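Local structure of DnaJ homolog subfamily C member 3 (Mus musculus, 3IEG) at residues A[86-98]-A[110-124]. The protein acts as an endoplasmic reticulum co-chaperone in the unfolded protein response, binding misfolded proteins, stimulating the HSPA8 ATPase and restraining the kinase EIF2AK4. Residues are numbered along the deposited sequence; the frame is centred on the assembly and turned at random.
Sequences KLDEAEDDFKKVL and AESQLVKADEMQRLR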
# COMPACT_ATOMS: atom_id res chain seq x y z
N LYS A 86 0.40 -6.38 -21.59
CA LYS A 86 -0.49 -6.64 -22.71
C LYS A 86 0.23 -7.60 -23.66
O LYS A 86 0.72 -7.19 -24.70
CB LYS A 86 -0.90 -5.34 -23.41
CG LYS A 86 -1.85 -4.46 -22.57
CD LYS A 86 -2.02 -3.08 -23.19
CE LYS A 86 -3.28 -2.35 -22.73
NZ LYS A 86 -3.20 -2.11 -21.29
N LEU A 87 0.28 -8.87 -23.28
CA LEU A 87 1.15 -9.84 -23.94
C LEU A 87 0.73 -10.16 -25.37
O LEU A 87 1.57 -10.24 -26.26
CB LEU A 87 1.29 -11.11 -23.12
CG LEU A 87 1.84 -10.93 -21.70
CD1 LEU A 87 1.91 -12.26 -21.02
CD2 LEU A 87 3.20 -10.23 -21.66
N ASP A 88 -0.56 -10.34 -25.59
CA ASP A 88 -1.05 -10.61 -26.94
C ASP A 88 -0.76 -9.48 -27.92
O ASP A 88 -0.33 -9.73 -29.05
CB ASP A 88 -2.55 -10.94 -26.90
CG ASP A 88 -2.83 -12.26 -26.20
OD1 ASP A 88 -1.86 -13.02 -25.94
OD2 ASP A 88 -4.01 -12.55 -25.91
N GLU A 89 -0.99 -8.25 -27.48
CA GLU A 89 -0.74 -7.08 -28.32
C GLU A 89 0.75 -6.82 -28.52
O GLU A 89 1.16 -6.30 -29.55
CB GLU A 89 -1.39 -5.85 -27.72
CG GLU A 89 -2.88 -5.88 -27.73
CD GLU A 89 -3.44 -5.18 -26.54
OE1 GLU A 89 -3.86 -5.89 -25.59
OE2 GLU A 89 -3.43 -3.93 -26.52
N ALA A 90 1.55 -7.17 -27.53
CA ALA A 90 2.99 -7.04 -27.65
C ALA A 90 3.52 -7.97 -28.74
O ALA A 90 4.17 -7.52 -29.69
CB ALA A 90 3.68 -7.34 -26.32
N GLU A 91 3.21 -9.26 -28.61
CA GLU A 91 3.62 -10.26 -29.57
C GLU A 91 3.16 -9.88 -30.97
O GLU A 91 3.92 -9.97 -31.94
CB GLU A 91 3.06 -11.62 -29.16
CG GLU A 91 3.72 -12.20 -27.93
CD GLU A 91 3.21 -13.57 -27.58
OE1 GLU A 91 1.98 -13.77 -27.61
OE2 GLU A 91 4.04 -14.45 -27.24
N ASP A 92 1.92 -9.42 -31.08
CA ASP A 92 1.38 -8.98 -32.34
C ASP A 92 2.28 -7.89 -32.96
O ASP A 92 2.63 -7.98 -34.13
CB ASP A 92 -0.04 -8.48 -32.17
CG ASP A 92 -0.74 -8.26 -33.49
OD1 ASP A 92 -1.29 -9.24 -34.02
OD2 ASP A 92 -0.73 -7.12 -33.99
N ASP A 93 2.66 -6.89 -32.16
CA ASP A 93 3.54 -5.82 -32.63
C ASP A 93 4.94 -6.31 -33.01
O ASP A 93 5.42 -5.99 -34.10
CB ASP A 93 3.63 -4.67 -31.62
CG ASP A 93 2.68 -3.54 -31.94
OD1 ASP A 93 1.99 -3.62 -32.97
OD2 ASP A 93 2.63 -2.55 -31.19
N PHE A 94 5.58 -7.08 -32.14
CA PHE A 94 6.88 -7.64 -32.44
C PHE A 94 6.84 -8.52 -33.69
O PHE A 94 7.71 -8.42 -34.55
CB PHE A 94 7.41 -8.47 -31.28
CG PHE A 94 7.67 -7.68 -30.03
CD1 PHE A 94 8.54 -6.60 -30.04
CD2 PHE A 94 7.06 -8.05 -28.83
CE1 PHE A 94 8.78 -5.88 -28.88
CE2 PHE A 94 7.32 -7.35 -27.66
CZ PHE A 94 8.18 -6.26 -27.69
N LYS A 95 5.83 -9.38 -33.79
CA LYS A 95 5.68 -10.23 -34.96
C LYS A 95 5.55 -9.42 -36.26
O LYS A 95 6.17 -9.76 -37.27
CB LYS A 95 4.50 -11.20 -34.79
CG LYS A 95 4.85 -12.50 -34.06
CD LYS A 95 3.61 -13.30 -33.63
CE LYS A 95 4.05 -14.58 -32.87
NZ LYS A 95 3.11 -15.03 -31.77
N LYS A 96 4.75 -8.35 -36.24
CA LYS A 96 4.59 -7.51 -37.43
C LYS A 96 5.86 -6.73 -37.81
O LYS A 96 6.09 -6.44 -38.99
CB LYS A 96 3.41 -6.56 -37.26
CG LYS A 96 2.04 -7.24 -37.33
CD LYS A 96 0.91 -6.21 -37.24
CE LYS A 96 -0.47 -6.86 -37.32
NZ LYS A 96 -1.57 -5.91 -36.96
N VAL A 97 6.67 -6.39 -36.80
CA VAL A 97 7.98 -5.79 -36.99
C VAL A 97 8.86 -6.73 -37.83
O VAL A 97 9.50 -6.29 -38.79
CB VAL A 97 8.65 -5.48 -35.61
CG1 VAL A 97 10.17 -5.39 -35.74
CG2 VAL A 97 8.07 -4.21 -34.99
N LEU A 98 8.86 -8.02 -37.48
CA LEU A 98 9.65 -9.01 -38.20
C LEU A 98 9.28 -9.08 -39.68
O LEU A 98 10.11 -9.45 -40.50
CB LEU A 98 9.51 -10.39 -37.56
CG LEU A 98 10.16 -10.60 -36.19
CD1 LEU A 98 9.87 -11.99 -35.67
CD2 LEU A 98 11.66 -10.36 -36.24
N ALA A 110 13.35 -7.50 -31.68
CA ALA A 110 12.02 -8.10 -31.77
C ALA A 110 12.00 -9.60 -31.51
O ALA A 110 11.07 -10.11 -30.90
CB ALA A 110 11.38 -7.77 -33.09
N GLU A 111 13.02 -10.32 -31.98
CA GLU A 111 13.14 -11.76 -31.70
C GLU A 111 13.40 -12.00 -30.22
O GLU A 111 12.85 -12.93 -29.61
CB GLU A 111 14.26 -12.41 -32.53
CG GLU A 111 14.02 -12.41 -34.04
CD GLU A 111 13.09 -13.52 -34.53
OE1 GLU A 111 13.17 -13.85 -35.74
OE2 GLU A 111 12.29 -14.07 -33.72
N SER A 112 14.24 -11.14 -29.65
CA SER A 112 14.56 -11.19 -28.23
C SER A 112 13.30 -10.93 -27.38
O SER A 112 13.08 -11.60 -26.35
CB SER A 112 15.64 -10.15 -27.94
OG SER A 112 15.92 -10.09 -26.56
N GLN A 113 12.46 -9.99 -27.82
CA GLN A 113 11.25 -9.66 -27.10
C GLN A 113 10.13 -10.70 -27.29
O GLN A 113 9.26 -10.83 -26.44
CB GLN A 113 10.76 -8.26 -27.48
CG GLN A 113 11.66 -7.10 -27.04
CD GLN A 113 11.68 -6.89 -25.54
OE1 GLN A 113 12.27 -7.68 -24.80
NE2 GLN A 113 11.03 -5.82 -25.08
N LEU A 114 10.18 -11.46 -28.39
CA LEU A 114 9.21 -12.53 -28.62
C LEU A 114 9.50 -13.76 -27.78
O LEU A 114 8.57 -14.47 -27.38
CB LEU A 114 9.09 -12.93 -30.10
CG LEU A 114 8.21 -12.07 -31.01
CD1 LEU A 114 8.32 -12.58 -32.43
CD2 LEU A 114 6.74 -12.02 -30.60
N VAL A 115 10.78 -14.02 -27.52
CA VAL A 115 11.16 -15.12 -26.63
C VAL A 115 10.63 -14.79 -25.25
O VAL A 115 9.96 -15.62 -24.63
CB VAL A 115 12.68 -15.37 -26.59
CG1 VAL A 115 13.04 -16.36 -25.47
CG2 VAL A 115 13.18 -15.88 -27.94
N LYS A 116 10.88 -13.56 -24.81
CA LYS A 116 10.50 -13.14 -23.47
C LYS A 116 8.99 -13.01 -23.24
O LYS A 116 8.52 -13.33 -22.16
CB LYS A 116 11.19 -11.83 -23.11
CG LYS A 116 11.40 -11.67 -21.62
CD LYS A 116 11.87 -10.27 -21.30
CE LYS A 116 13.33 -10.04 -21.73
NZ LYS A 116 13.89 -8.84 -21.04
N ALA A 117 8.26 -12.53 -24.24
CA ALA A 117 6.80 -12.41 -24.16
C ALA A 117 6.18 -13.78 -23.95
O ALA A 117 5.30 -13.97 -23.12
CB ALA A 117 6.25 -11.78 -25.42
N ASP A 118 6.68 -14.74 -24.72
CA ASP A 118 6.22 -16.10 -24.66
C ASP A 118 6.52 -16.77 -23.31
O ASP A 118 5.72 -17.59 -22.85
CB ASP A 118 6.84 -16.88 -25.80
CG ASP A 118 6.18 -18.20 -26.00
OD1 ASP A 118 5.09 -18.21 -26.61
OD2 ASP A 118 6.72 -19.22 -25.52
N GLU A 119 7.65 -16.44 -22.69
CA GLU A 119 7.89 -16.81 -21.30
C GLU A 119 6.79 -16.25 -20.38
O GLU A 119 6.20 -16.99 -19.60
CB GLU A 119 9.20 -16.22 -20.83
CG GLU A 119 10.39 -17.09 -20.97
CD GLU A 119 11.64 -16.36 -20.48
OE1 GLU A 119 12.58 -16.18 -21.29
OE2 GLU A 119 11.67 -15.96 -19.28
N MSE A 120 6.54 -14.95 -20.48
CA MSE A 120 5.52 -14.26 -19.69
C MSE A 120 4.14 -14.86 -19.91
O MSE A 120 3.35 -14.99 -18.97
CB MSE A 120 5.48 -12.76 -20.02
CG MSE A 120 6.81 -12.08 -19.85
SE MSE A 120 7.52 -12.33 -18.06
CE MSE A 120 6.53 -10.89 -17.29
N GLN A 121 3.87 -15.21 -21.17
CA GLN A 121 2.58 -15.74 -21.59
C GLN A 121 2.33 -17.11 -20.93
O GLN A 121 1.21 -17.43 -20.54
CB GLN A 121 2.56 -15.83 -23.12
CG GLN A 121 1.19 -15.96 -23.73
CD GLN A 121 0.47 -14.64 -23.88
OE1 GLN A 121 0.61 -13.96 -24.90
NE2 GLN A 121 -0.35 -14.28 -22.88
N ARG A 122 3.40 -17.89 -20.80
CA ARG A 122 3.39 -19.19 -20.16
C ARG A 122 3.27 -19.04 -18.64
O ARG A 122 2.54 -19.79 -18.00
CB ARG A 122 4.69 -19.91 -20.54
CG ARG A 122 4.93 -21.27 -19.91
CD ARG A 122 5.80 -21.22 -18.64
NE ARG A 122 6.63 -22.43 -18.49
CZ ARG A 122 6.16 -23.67 -18.31
NH1 ARG A 122 4.85 -23.92 -18.24
NH2 ARG A 122 7.02 -24.68 -18.20
N LEU A 123 3.98 -18.06 -18.09
CA LEU A 123 3.96 -17.79 -16.65
C LEU A 123 2.60 -17.24 -16.19
O LEU A 123 2.17 -17.49 -15.07
CB LEU A 123 5.07 -16.81 -16.27
CG LEU A 123 6.49 -17.31 -16.00
CD1 LEU A 123 7.42 -16.12 -15.85
CD2 LEU A 123 6.54 -18.19 -14.74
N ARG A 124 1.95 -16.49 -17.07
CA ARG A 124 0.64 -15.94 -16.77
C ARG A 124 -0.39 -17.07 -16.58
O ARG A 124 -1.13 -17.07 -15.61
CB ARG A 124 0.22 -14.98 -17.87
CG ARG A 124 -0.87 -14.07 -17.48
CD ARG A 124 -1.11 -13.05 -18.55
NE ARG A 124 -2.01 -12.01 -18.06
CZ ARG A 124 -3.33 -12.05 -18.21
NH1 ARG A 124 -3.88 -13.05 -18.85
NH2 ARG A 124 -4.08 -11.10 -17.70
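Leu87, Glu91, Phe94 and Leu98 of helix 87-98 pack in near-antiparallel helix-to-helix fashion against one side of the long helix 104-132; the segment axes approach to 9.1 Å and their N-to-C directions differ by 152°. Three knobs-into-holes placements support this: Leu87 enters among Ala117, Met120, Gln121 and Arg124, Glu91 among Leu114, Ala117, Asp118 and Gln121, and, from the opposing helix, Leu114 among Glu91, Phe94, Lys95 and Leu98. Leu114 divides its branches, CD1 meeting Leu98 CD1 at 3.6 Å and CD2 reaching Phe94 CB at 3.7 Å. In this TPR fragment of the protein, helix 87-98 belongs to the third tetratricopeptide repeat, and the pairing extends the stacked helices of the array toward the fourth. Over one face of the Phe94 ring lies Gln113 CB, a CH-pi contact 3.4 Å from the centroid and 18° off the normal, while Phe94 CD1 comes within 4.3 Å of Ala110 CB. Gln113 NE2 is hydrogen-bonded to His79 of helix 71-84. Replacing Phe94 with an alanine would probably leave Gln113 CB without its aromatic face and open a gap beside Ala110. Glu91 lays its aliphatic part on the neighbouring helix, CG 3.6 Å from Ala117 CB, with its chain extended beyond CG.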